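Local structure of cryptochrome DASH, chloroplastic/mitochondrial (Arabidopsis thaliana, 2J4D) at residues G174-H179 against F332-I337; I4-A9 against G245-G250. The protein repairs cyclobutane pyrimidine dimers in single-stranded DNA as a photolyase, binds DNA without sequence specificity and may act as a blue-light photoreceptor, carrying FAD and a folate antenna. All coordinates share one frame; numbering follows the deposited sequence.

Contact 1: residues G174-H179 against F332-I337. With FAD (flavin-adenine dinucleotide), chain C.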
# COMPACT_ATOMS: atom_id res chain seq x y z
N GLY A 174 11.40 -2.38 8.88
CA GLY A 174 11.30 -1.19 8.05
C GLY A 174 9.83 -0.84 7.93
O GLY A 174 9.05 -1.14 8.82
N SER A 175 9.46 -0.20 6.83
CA SER A 175 8.07 0.17 6.55
C SER A 175 7.38 1.22 7.42
O SER A 175 6.57 1.98 6.90
CB SER A 175 7.19 -1.10 6.50
OG SER A 175 6.98 -1.68 7.78
N THR A 176 7.67 1.30 8.72
CA THR A 176 6.97 2.28 9.57
C THR A 176 7.67 3.62 9.79
O THR A 176 8.89 3.72 9.66
CB THR A 176 6.66 1.68 10.94
OG1 THR A 176 7.88 1.27 11.57
CG2 THR A 176 5.72 0.48 10.80
N MET A 177 6.90 4.66 10.13
CA MET A 177 7.49 5.98 10.35
C MET A 177 8.20 5.97 11.69
O MET A 177 9.30 6.50 11.81
CB MET A 177 6.42 7.08 10.33
CG MET A 177 7.02 8.48 10.26
SD MET A 177 5.82 9.69 9.68
CE MET A 177 4.65 9.69 11.06
N TYR A 178 7.55 5.39 12.70
CA TYR A 178 8.16 5.23 14.00
C TYR A 178 8.69 3.79 13.99
O TYR A 178 7.95 2.86 13.67
CB TYR A 178 7.13 5.40 15.12
CG TYR A 178 6.77 6.84 15.38
CD1 TYR A 178 5.66 7.41 14.77
CD2 TYR A 178 7.56 7.64 16.20
CE1 TYR A 178 5.34 8.76 14.97
CE2 TYR A 178 7.26 8.99 16.41
CZ TYR A 178 6.14 9.53 15.79
OH TYR A 178 5.83 10.86 15.99
N HIS A 179 9.95 3.62 14.35
CA HIS A 179 10.57 2.30 14.37
C HIS A 179 10.07 1.43 15.51
O HIS A 179 9.90 1.90 16.63
CB HIS A 179 12.10 2.45 14.45
CG HIS A 179 12.86 1.22 14.05
ND1 HIS A 179 12.87 0.08 14.81
CD2 HIS A 179 13.64 0.97 12.97
CE1 HIS A 179 13.62 -0.83 14.22
NE2 HIS A 179 14.10 -0.32 13.11
N PHE A 332 -1.80 0.43 12.42
CA PHE A 332 -2.34 -0.84 11.93
C PHE A 332 -1.24 -1.87 11.67
O PHE A 332 -1.46 -3.07 11.81
CB PHE A 332 -3.19 -0.63 10.68
CG PHE A 332 -4.58 -0.12 10.99
CD1 PHE A 332 -5.42 -0.84 11.83
CD2 PHE A 332 -5.04 1.07 10.44
CE1 PHE A 332 -6.70 -0.38 12.13
CE2 PHE A 332 -6.32 1.54 10.73
CZ PHE A 332 -7.16 0.82 11.58
N ARG A 333 -0.06 -1.39 11.29
CA ARG A 333 1.06 -2.30 11.04
C ARG A 333 1.45 -2.97 12.37
O ARG A 333 1.63 -4.19 12.43
CB ARG A 333 2.24 -1.52 10.44
CG ARG A 333 3.57 -2.27 10.45
CD ARG A 333 3.59 -3.45 9.50
NE ARG A 333 3.49 -3.03 8.11
CZ ARG A 333 3.67 -3.85 7.07
NH1 ARG A 333 3.97 -5.13 7.28
NH2 ARG A 333 3.55 -3.39 5.84
N PHE A 334 1.58 -2.19 13.44
CA PHE A 334 1.94 -2.79 14.73
C PHE A 334 0.79 -3.63 15.26
O PHE A 334 0.99 -4.68 15.86
CB PHE A 334 2.32 -1.70 15.76
CG PHE A 334 3.56 -0.92 15.40
CD1 PHE A 334 4.74 -1.57 15.06
CD2 PHE A 334 3.54 0.48 15.40
CE1 PHE A 334 5.89 -0.84 14.72
CE2 PHE A 334 4.68 1.22 15.07
CZ PHE A 334 5.85 0.55 14.73
N LEU A 335 -0.44 -3.17 15.02
CA LEU A 335 -1.62 -3.89 15.49
C LEU A 335 -1.70 -5.27 14.85
O LEU A 335 -2.18 -6.22 15.47
CB LEU A 335 -2.87 -3.06 15.18
CG LEU A 335 -4.16 -3.24 15.99
CD1 LEU A 335 -3.89 -3.19 17.48
CD2 LEU A 335 -5.12 -2.12 15.60
N SER A 336 -1.22 -5.40 13.61
CA SER A 336 -1.27 -6.70 12.94
C SER A 336 -0.48 -7.71 13.75
O SER A 336 -0.84 -8.89 13.83
CB SER A 336 -0.71 -6.61 11.51
OG SER A 336 0.69 -6.43 11.48
N ILE A 337 0.61 -7.26 14.37
CA ILE A 337 1.43 -8.15 15.17
C ILE A 337 0.69 -8.56 16.43
O ILE A 337 0.63 -9.74 16.78
CB ILE A 337 2.76 -7.48 15.56
CG1 ILE A 337 3.51 -7.06 14.30
CG2 ILE A 337 3.61 -8.46 16.37
CD1 ILE A 337 4.78 -6.28 14.56
PA FAD C . -4.12 10.41 2.64
O1A FAD C . -3.33 11.29 1.75
O2A FAD C . -5.32 10.95 3.31
O5B FAD C . -3.18 9.79 3.78
C5B FAD C . -1.74 9.75 3.61
C4B FAD C . -1.26 8.34 3.95
O4B FAD C . -1.64 8.04 5.30
C3B FAD C . -1.86 7.23 3.10
O3B FAD C . -1.23 7.10 1.84
C2B FAD C . -1.70 6.05 4.02
O2B FAD C . -0.47 5.38 3.92
C1B FAD C . -1.97 6.65 5.41
N9A FAD C . -3.36 6.53 5.89
C8A FAD C . -4.37 7.48 5.82
N7A FAD C . -5.50 7.06 6.36
C5A FAD C . -5.23 5.78 6.80
C6A FAD C . -6.03 4.82 7.45
N6A FAD C . -7.30 5.00 7.80
N1A FAD C . -5.43 3.60 7.76
C2A FAD C . -4.12 3.37 7.43
N3A FAD C . -3.30 4.25 6.80
C4A FAD C . -3.91 5.44 6.50
N1 FAD C . -4.92 1.98 3.15
C2 FAD C . -3.88 1.27 2.60
O2 FAD C . -2.76 1.75 2.51
N3 FAD C . -4.13 -0.03 2.15
C4 FAD C . -5.38 -0.65 2.21
O4 FAD C . -5.54 -1.81 1.78
C4X FAD C . -6.44 0.09 2.77
N5 FAD C . -7.73 -0.46 2.88
C5X FAD C . -8.75 0.24 3.54
C6 FAD C . -10.00 -0.36 3.74
C7 FAD C . -11.06 0.31 4.41
C7M FAD C . -12.38 -0.39 4.60
C8 FAD C . -10.82 1.65 4.88
C8M FAD C . -11.89 2.46 5.60
C9 FAD C . -9.57 2.26 4.68
C9A FAD C . -8.51 1.58 4.01
N10 FAD C . -7.23 2.17 3.79
C10 FAD C . -6.18 1.41 3.24
C1' FAD C . -6.86 3.44 4.49
C2' FAD C . -7.11 4.76 3.72
O2' FAD C . -8.44 4.78 3.23
C3' FAD C . -6.13 4.86 2.55
O3' FAD C . -4.77 4.77 3.02
C4' FAD C . -6.21 6.19 1.76
O4' FAD C . -7.50 6.33 1.17
C5' FAD C . -5.14 6.18 0.68
O5' FAD C . -5.18 7.41 -0.05
P FAD C . -4.28 8.67 0.23
O1P FAD C . -2.90 8.21 0.05
O2P FAD C . -4.70 9.77 -0.68
O3P FAD C . -4.62 9.20 1.69

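Contact 2: residues I4-A9 against G245-G250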
# COMPACT_ATOMS: atom_id res chain seq x y z
N ILE A 4 -8.38 10.07 -18.49
CA ILE A 4 -7.63 9.44 -17.43
C ILE A 4 -6.61 10.46 -16.96
O ILE A 4 -5.99 11.16 -17.76
CB ILE A 4 -6.92 8.16 -17.93
CG1 ILE A 4 -6.35 8.39 -19.33
CG2 ILE A 4 -7.90 6.99 -17.91
CD1 ILE A 4 -5.94 7.12 -20.06
N HIS A 5 -6.48 10.57 -15.64
CA HIS A 5 -5.54 11.50 -15.04
C HIS A 5 -4.39 10.69 -14.49
O HIS A 5 -4.57 9.89 -13.57
CB HIS A 5 -6.24 12.26 -13.91
CG HIS A 5 -7.61 12.74 -14.28
ND1 HIS A 5 -8.70 12.58 -13.46
CD2 HIS A 5 -8.06 13.36 -15.40
CE1 HIS A 5 -9.77 13.08 -14.06
NE2 HIS A 5 -9.41 13.55 -15.24
N ARG A 6 -3.21 10.86 -15.08
CA ARG A 6 -2.02 10.15 -14.62
C ARG A 6 -1.65 10.66 -13.24
O ARG A 6 -1.71 11.86 -12.98
CB ARG A 6 -0.83 10.42 -15.54
CG ARG A 6 -0.70 9.52 -16.76
CD ARG A 6 0.72 9.65 -17.33
NE ARG A 6 1.34 8.34 -17.54
CZ ARG A 6 2.64 8.10 -17.38
NH1 ARG A 6 3.46 9.08 -17.02
NH2 ARG A 6 3.13 6.88 -17.59
N VAL A 7 -1.28 9.76 -12.34
CA VAL A 7 -0.85 10.17 -11.01
C VAL A 7 0.51 9.53 -10.83
O VAL A 7 0.62 8.30 -10.83
CB VAL A 7 -1.78 9.67 -9.88
CG1 VAL A 7 -1.31 10.26 -8.52
CG2 VAL A 7 -3.21 10.07 -10.16
N PRO A 8 1.58 10.33 -10.75
CA PRO A 8 1.60 11.80 -10.81
C PRO A 8 1.31 12.24 -12.25
O PRO A 8 1.40 11.43 -13.18
CB PRO A 8 3.02 12.15 -10.39
CG PRO A 8 3.82 10.99 -10.94
CD PRO A 8 2.95 9.79 -10.60
N ALA A 9 0.97 13.51 -12.44
CA ALA A 9 0.66 14.01 -13.78
C ALA A 9 1.90 14.45 -14.55
O ALA A 9 1.82 14.85 -15.72
CB ALA A 9 -0.34 15.16 -13.70
N GLY A 245 -10.77 8.17 -14.94
CA GLY A 245 -10.22 8.55 -13.65
C GLY A 245 -8.71 8.48 -13.48
O GLY A 245 -7.97 8.63 -14.44
N MET A 246 -8.27 8.26 -12.26
CA MET A 246 -6.85 8.21 -11.95
C MET A 246 -6.11 6.96 -12.38
O MET A 246 -6.50 5.84 -12.05
CB MET A 246 -6.64 8.43 -10.46
CG MET A 246 -7.09 9.80 -9.99
SD MET A 246 -6.78 10.08 -8.24
CE MET A 246 -8.26 9.36 -7.50
N ARG A 247 -5.03 7.17 -13.13
CA ARG A 247 -4.18 6.11 -13.62
C ARG A 247 -2.86 6.26 -12.84
O ARG A 247 -2.02 7.09 -13.18
CB ARG A 247 -3.96 6.30 -15.13
CG ARG A 247 -3.28 5.17 -15.87
CD ARG A 247 -1.81 5.09 -15.54
NE ARG A 247 -1.03 4.49 -16.63
CZ ARG A 247 -0.02 3.65 -16.44
NH1 ARG A 247 0.33 3.28 -15.21
NH2 ARG A 247 0.64 3.17 -17.49
N PHE A 248 -2.70 5.49 -11.77
CA PHE A 248 -1.48 5.53 -10.96
C PHE A 248 -0.34 4.88 -11.73
O PHE A 248 -0.54 3.85 -12.38
CB PHE A 248 -1.69 4.79 -9.64
CG PHE A 248 -2.49 5.57 -8.63
CD1 PHE A 248 -1.86 6.33 -7.65
CD2 PHE A 248 -3.88 5.55 -8.67
CE1 PHE A 248 -2.59 7.05 -6.71
CE2 PHE A 248 -4.63 6.27 -7.73
CZ PHE A 248 -3.98 7.02 -6.75
N VAL A 249 0.85 5.45 -11.62
CA VAL A 249 2.04 4.97 -12.32
C VAL A 249 2.99 4.29 -11.34
O VAL A 249 3.50 4.92 -10.43
CB VAL A 249 2.75 6.16 -12.99
CG1 VAL A 249 3.97 5.69 -13.79
CG2 VAL A 249 1.76 6.90 -13.89
N GLY A 250 3.24 2.99 -11.53
CA GLY A 250 4.11 2.27 -10.63
C GLY A 250 5.56 2.70 -10.59
O GLY A 250 6.07 3.31 -11.54

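Contact 1: residues G174-H179 against F332-I337
The side chain of T176 drops between R333 and F334, neighbours on one turn of helix 317-339, and makes the tight part of this contact. Its methyl CG2 rests 3.5 Å from CG of R333 and also reaches the tip of the F334 ring. That ring, with CG anti to its own carbonyl carbon (chi1 -65°), points its CZ at the loop, where the carbonyl oxygen of Y178 meets the ring edge in plane, 3.3 Å from CZ. O of Y178 accepts a hydrogen bond from OG1 of T176 at 2.6 Å, the hydroxyl standing above the carbonyl plane; the ring edge thus lies against the oxygen that the threonine bonds. Toward S175 the fit slackens. Its OG lies over one face of the R333 guanidinium, off toward the rim and 3.8 Å from NE, with no hydrogen bond between them. H179, partly exposed, comes no nearer to CZ of F334 than its backbone C. Polar bonds between loop and helix come from the preceding helical turn, where D330 takes the amides of M177 and Y178 and R329 donates to the carbonyl of S175. R333 itself pairs with E144, while F332 touches the FAD adenine, 3.7 Å from CD2 to N1A. The arrangement forms part of the seam between the alpha/beta and FAD-binding domains, as in class-1 photolyases.

Contact 2: residues I4-A9 against G245-G250
V7 and F248 sit side by side on adjacent parallel strands, the CB of V7 over one face of the phenyl ring in a CH-pi contact, 4.3 Å from its centroid. CG2 of V7 turns to M246 instead, 3.8 Å from its CB, bridging two side chains of the partner strand. Four backbone hydrogen bonds join the strands, from N of H5 to O of G245 (2.7 Å), then R247 to H5, V7 to R247 and V249 to V7. On the other face R6, bent at chi3 (129°), lays its guanidinium over V249, whose CG2 stands 3.8 Å from CZ and above the centre of the plane. NH1 of R6 forms a salt bridge with E12. An alanine at R6 would probably leave E12 without this arginine and the V249 methyl without its flat cover. NH2 of R6 lies 4.5 Å from NH2 of R247, a proximity of like charges probably eased by E12 at NH1 of R6 and E100 at NH1 of R247. Farther out, W291 and helix 252-265 back V7 and P8; the V7-P8 peptide bond is cis. The whole is a two-stranded parallel sheet near the FAD site, pairing the N-terminal segment with the strand preceding helix 252-265.

Both contacts are largely buried, yet they lie on opposite sides of the chain's centre, with about 17 Å between their nearest atoms, and share no helix or strand. Contact 1 sets an irregular loop against a helix, and methyl, ring edge and hydroxyl do the work across it. Contact 2 pairs two strands through regular backbone bonds, with apolar packing on the V7 face and two arginines on the other, where its margin is more exposed. Their relation to the FAD differs too: contact 1 reaches the cofactor itself, whereas contact 2 stands a shell away, the side chain of F248 staying about 7 Å from it.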